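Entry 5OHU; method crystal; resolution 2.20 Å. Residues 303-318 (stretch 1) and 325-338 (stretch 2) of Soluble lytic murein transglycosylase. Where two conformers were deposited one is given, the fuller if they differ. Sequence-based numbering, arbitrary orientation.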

# COMPACT_ATOMS: atom_id res chain seq x y z
N GLY A 303 -3.43 7.35 27.31
CA GLY A 303 -3.00 5.97 27.44
C GLY A 303 -2.31 5.37 26.24
O GLY A 303 -2.08 4.15 26.21
N LEU A 304 -1.99 6.17 25.22
CA LEU A 304 -1.26 5.73 24.04
C LEU A 304 -1.97 4.57 23.34
O LEU A 304 -1.38 3.53 23.05
N ARG A 305 -3.24 4.77 23.05
CA ARG A 305 -4.01 3.76 22.33
C ARG A 305 -3.88 3.88 20.82
O ARG A 305 -4.10 2.90 20.11
N ASP A 306 -3.54 5.06 20.32
CA ASP A 306 -3.50 5.33 18.89
C ASP A 306 -2.03 5.39 18.49
O ASP A 306 -1.33 6.37 18.81
N ASN A 307 -1.56 4.35 17.80
CA ASN A 307 -0.15 4.23 17.48
C ASN A 307 0.32 5.37 16.58
O ASN A 307 1.44 5.87 16.73
N THR A 308 -0.52 5.80 15.63
CA THR A 308 -0.15 6.92 14.78
C THR A 308 0.06 8.19 15.61
O THR A 308 1.00 8.95 15.36
N VAL A 309 -0.79 8.41 16.62
CA VAL A 309 -0.63 9.59 17.46
C VAL A 309 0.58 9.46 18.36
O VAL A 309 1.26 10.45 18.65
N THR A 310 0.86 8.25 18.84
CA THR A 310 2.02 8.06 19.70
C THR A 310 3.31 8.35 18.95
O THR A 310 4.21 9.00 19.49
N GLU A 311 3.41 7.86 17.72
CA GLU A 311 4.62 8.04 16.94
C GLU A 311 4.80 9.51 16.55
O GLU A 311 5.93 10.00 16.53
N TRP A 312 3.71 10.21 16.24
CA TRP A 312 3.87 11.60 15.83
C TRP A 312 4.08 12.51 17.02
O TRP A 312 4.75 13.53 16.91
N ARG A 313 3.55 12.12 18.17
CA ARG A 313 3.92 12.79 19.41
C ARG A 313 5.41 12.67 19.68
O ARG A 313 6.09 13.65 20.02
N THR A 314 5.97 11.46 19.48
CA THR A 314 7.41 11.27 19.70
C THR A 314 8.23 11.97 18.61
O THR A 314 9.25 12.60 18.91
N ARG A 315 7.79 11.86 17.35
CA ARG A 315 8.49 12.54 16.26
C ARG A 315 8.55 14.04 16.49
O ARG A 315 9.59 14.68 16.30
N LEU A 316 7.44 14.62 16.94
CA LEU A 316 7.38 16.05 17.16
C LEU A 316 8.34 16.47 18.27
O LEU A 316 9.05 17.47 18.14
N LEU A 317 8.40 15.69 19.35
CA LEU A 317 9.36 15.99 20.40
C LEU A 317 10.79 15.96 19.86
O LEU A 317 11.62 16.79 20.22
N LEU A 318 11.07 15.00 18.98
CA LEU A 318 12.40 14.92 18.38
C LEU A 318 12.66 16.13 17.49
O LEU A 318 13.75 16.71 17.51
N GLU A 325 11.87 14.27 27.11
CA GLU A 325 10.49 13.85 26.96
C GLU A 325 10.35 12.77 25.89
O GLU A 325 9.57 11.83 26.06
N ALA A 326 11.11 12.88 24.80
CA ALA A 326 11.05 11.83 23.79
C ALA A 326 11.54 10.51 24.37
O ALA A 326 10.92 9.46 24.17
N TYR A 327 12.63 10.56 25.14
CA TYR A 327 13.10 9.33 25.78
C TYR A 327 12.06 8.75 26.73
O TYR A 327 11.79 7.54 26.71
N ALA A 328 11.46 9.59 27.58
CA ALA A 328 10.49 9.08 28.54
C ALA A 328 9.30 8.48 27.82
O ALA A 328 8.72 7.48 28.26
N LEU A 329 8.93 9.06 26.69
CA LEU A 329 7.85 8.47 25.94
C LEU A 329 8.25 7.11 25.35
O LEU A 329 7.43 6.18 25.34
N THR A 330 9.50 6.95 24.88
CA THR A 330 9.84 5.64 24.32
C THR A 330 9.76 4.55 25.38
O THR A 330 9.51 3.39 25.04
N ARG A 331 9.91 4.90 26.66
CA ARG A 331 9.82 3.94 27.76
C ARG A 331 8.40 3.45 28.03
O ARG A 331 8.22 2.42 28.68
N LYS A 332 7.38 4.16 27.55
CA LYS A 332 5.99 3.83 27.85
C LYS A 332 5.26 3.23 26.66
O LYS A 332 4.05 3.02 26.73
N LEU A 333 5.94 2.98 25.54
CA LEU A 333 5.27 2.56 24.31
C LEU A 333 4.59 1.20 24.48
O LEU A 333 5.05 0.35 25.24
N PRO A 334 3.49 0.97 23.77
CA PRO A 334 2.89 -0.36 23.74
C PRO A 334 3.85 -1.34 23.10
O PRO A 334 4.70 -0.97 22.29
N GLN A 335 3.65 -2.62 23.40
CA GLN A 335 4.59 -3.67 23.00
C GLN A 335 4.87 -3.65 21.50
O GLN A 335 6.02 -3.79 21.08
N ASP A 336 3.83 -3.53 20.67
CA ASP A 336 4.03 -3.56 19.23
C ASP A 336 4.89 -2.40 18.74
O ASP A 336 5.59 -2.55 17.73
N LEU A 337 4.87 -1.24 19.41
CA LEU A 337 5.76 -0.16 18.99
C LEU A 337 7.14 -0.32 19.61
O LEU A 337 8.16 -0.10 18.94
N ALA A 338 7.19 -0.72 20.88
CA ALA A 338 8.47 -0.93 21.55
C ALA A 338 9.32 -1.99 20.86
O ALA A 338 10.55 -1.93 20.93

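What fills the centre of the contact? Leu329 does, pointing toward the first stretch with chi1 t and chi2 p and covered there more than any other residue. It sits as a knob among Thr310, Arg313, Thr314 and Leu317 of helix 307-318, which runs nearly antiparallel to helix 325-330 at 155°. Its CD2 lies 3.9 Å from Arg313 CD and 4.2 Å from Leu317 CD1, while its CD1 meets Leu304 CD1 at 3.9 Å.

Where do the two backbones draw nearest? At Thr314 and Ala326, whose CA atoms are 5.5 Å apart. Ala326 points its CB sideways, where Leu317 and Leu318 pack against it. Leu317 (m, t) points toward the second stretch and sets its CB 4.0 Å from Ala326 CB; Leu318, also m, t, starts sideways but brings CD2 within 3.8 Å of that same CB. Thr314, chi1 m, turns OG1 back to its own helix, donating to Thr310 O at 2.8 Å, so its hydroxyl is satisfied even though Leu329 CD2 lies 3.2 Å from OG1.

How does the packing continue beyond the helix pair? Leu304 (m, t) points inward, its CD1 3.5 Å from Lys332 O, beside the type I turn from Thr330 to Leu333. Thr310 CG2 touches Leu333 CD2 at 3.5 Å and Leu337 CD1 at 4.0 Å, while its OG1 donates to Asp306 O at 3.0 Å. Leu337 (m, t) points toward helix 307-318.

Where does the contact become polar? At Asn307, chi1 m, whose ND2 donates to Asp336 OD2 at 2.8 Å, the one hydrogen bond across the stretches. Asp336, chi1 p, leaves its backbone sideways, but its carboxylate reaches back to the amide. Asn307 OD1 instead lies 3.7 Å from Pro334 CG, a contact without a hydrogen bond.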

# COMPACT_ATOMS: atom_id res chain seq x y z
CB LEU A 304 0.18 5.37 24.40
CG LEU A 304 0.97 6.40 25.22
CD1 LEU A 304 2.39 5.88 25.52
CD2 LEU A 304 1.03 7.74 24.53
CB ARG A 305 -5.50 3.86 22.71
CG ARG A 305 -5.76 3.67 24.18
CD ARG A 305 -4.84 2.61 24.72
NE ARG A 305 -4.61 2.75 26.17
CZ ARG A 305 -4.16 1.79 26.99
NH1 ARG A 305 -3.86 0.60 26.48
NH2 ARG A 305 -3.99 2.03 28.29
CB ASP A 306 -4.26 6.62 18.59
CG ASP A 306 -4.43 6.86 17.12
OD1 ASP A 306 -3.49 6.60 16.35
OD2 ASP A 306 -5.52 7.33 16.74
CB ASN A 307 0.13 2.90 16.80
CG ASN A 307 0.17 1.74 17.78
OD1 ASN A 307 -0.01 1.90 18.99
ND2 ASN A 307 0.38 0.55 17.25
CB THR A 308 -1.22 7.15 13.71
OG1 THR A 308 -1.41 5.93 12.98
CG2 THR A 308 -0.76 8.26 12.72
CB VAL A 309 -1.92 9.86 18.28
CG1 VAL A 309 -1.70 11.01 19.26
CG2 VAL A 309 -3.11 10.14 17.36
CB THR A 310 2.04 6.63 20.23
OG1 THR A 310 0.81 6.36 20.90
CG2 THR A 310 3.18 6.44 21.20
CB GLU A 311 4.57 7.16 15.68
CG GLU A 311 4.67 5.66 15.95
CD GLU A 311 5.04 4.84 14.70
OE1 GLU A 311 4.29 4.93 13.70
OE2 GLU A 311 6.05 4.10 14.73
CB TRP A 312 2.70 12.04 14.95
CG TRP A 312 3.13 11.80 13.59
CD1 TRP A 312 2.82 10.73 12.80
CD2 TRP A 312 4.05 12.59 12.85
NE1 TRP A 312 3.48 10.82 11.60
CE2 TRP A 312 4.25 11.95 11.61
CE3 TRP A 312 4.74 13.79 13.12
CZ2 TRP A 312 5.07 12.48 10.62
CZ3 TRP A 312 5.58 14.31 12.14
CH2 TRP A 312 5.73 13.66 10.90
CB ARG A 313 3.11 12.20 20.57
CG ARG A 313 2.99 13.12 21.76
CD ARG A 313 2.55 12.42 23.05
NE ARG A 313 1.25 11.79 22.94
CZ ARG A 313 0.61 11.21 23.95
NH1 ARG A 313 -0.58 10.66 23.74
NH2 ARG A 313 1.15 11.18 25.16
CB THR A 314 7.79 9.79 19.75
OG1 THR A 314 6.85 9.06 20.56
CG2 THR A 314 9.19 9.62 20.36
CB ARG A 315 7.81 12.22 14.93
CG ARG A 315 8.13 10.83 14.40
CD ARG A 315 7.29 10.41 13.19
NE ARG A 315 7.76 9.11 12.75
CZ ARG A 315 7.00 8.13 12.28
NH1 ARG A 315 5.69 8.29 12.16
NH2 ARG A 315 7.57 6.98 11.93
CB LEU A 316 5.94 16.47 17.47
CG LEU A 316 5.65 17.94 17.78
CD1 LEU A 316 6.18 18.85 16.68
CD2 LEU A 316 4.16 18.17 17.94
CB LEU A 317 9.20 15.01 21.57
CG LEU A 317 7.91 15.20 22.37
CD1 LEU A 317 7.62 13.98 23.24
CD2 LEU A 317 8.01 16.48 23.23
CB LEU A 318 12.55 13.63 17.58
CG LEU A 318 12.52 12.29 18.34
CD1 LEU A 318 12.44 11.18 17.32
CD2 LEU A 318 13.74 12.08 19.23
CB GLU A 325 9.63 15.07 26.63
CG GLU A 325 9.64 16.10 27.75
CD GLU A 325 9.15 17.46 27.28
OE1 GLU A 325 10.00 18.33 26.93
OE2 GLU A 325 7.91 17.66 27.27
CB ALA A 326 11.88 12.23 22.57
CB TYR A 327 14.41 9.62 26.50
CG TYR A 327 14.82 8.46 27.37
CD1 TYR A 327 15.41 7.33 26.81
CD2 TYR A 327 14.58 8.48 28.74
CE1 TYR A 327 15.77 6.26 27.59
CE2 TYR A 327 14.94 7.40 29.54
CZ TYR A 327 15.54 6.29 28.96
OH TYR A 327 15.92 5.21 29.72
CB ALA A 328 10.02 10.20 29.48
CB LEU A 329 7.37 9.44 24.89
CG LEU A 329 6.11 9.06 24.13
CD1 LEU A 329 4.94 8.73 25.05
CD2 LEU A 329 5.75 10.23 23.28
CB THR A 330 11.23 5.59 23.67
OG1 THR A 330 12.25 5.81 24.65
CG2 THR A 330 11.37 6.64 22.55
CB ARG A 331 10.39 4.54 29.03
CG ARG A 331 11.83 4.96 28.91
CD ARG A 331 12.79 3.81 29.16
NE ARG A 331 12.54 3.15 30.44
CZ ARG A 331 12.84 3.67 31.63
NH1 ARG A 331 13.41 4.86 31.72
NH2 ARG A 331 12.57 2.98 32.73
CB LYS A 332 5.24 5.07 28.33
CG LYS A 332 5.82 5.78 29.55
CD LYS A 332 5.11 7.13 29.78
CE LYS A 332 5.54 7.81 31.08
NZ LYS A 332 6.37 9.04 30.90
CB LEU A 333 6.27 2.45 23.16
CG LEU A 333 7.01 3.75 22.81
CD1 LEU A 333 8.09 3.47 21.79
CD2 LEU A 333 5.99 4.72 22.27
CB PRO A 334 1.64 -0.18 22.86
CG PRO A 334 1.82 1.11 22.15
CD PRO A 334 2.78 1.95 22.94
CB GLN A 335 4.03 -5.03 23.42
CG GLN A 335 4.72 -6.25 22.80
CD GLN A 335 6.15 -6.45 23.29
OE1 GLN A 335 6.57 -5.85 24.28
NE2 GLN A 335 6.89 -7.30 22.60
CB ASP A 336 2.69 -3.58 18.51
CG ASP A 336 1.82 -2.39 18.86
OD1 ASP A 336 2.01 -1.81 19.95
OD2 ASP A 336 0.93 -2.04 18.06
CB LEU A 337 5.18 1.21 19.36
CG LEU A 337 4.02 1.76 18.53
CD1 LEU A 337 3.79 3.18 18.96
CD2 LEU A 337 4.30 1.73 17.04
CB ALA A 338 8.22 -1.32 23.01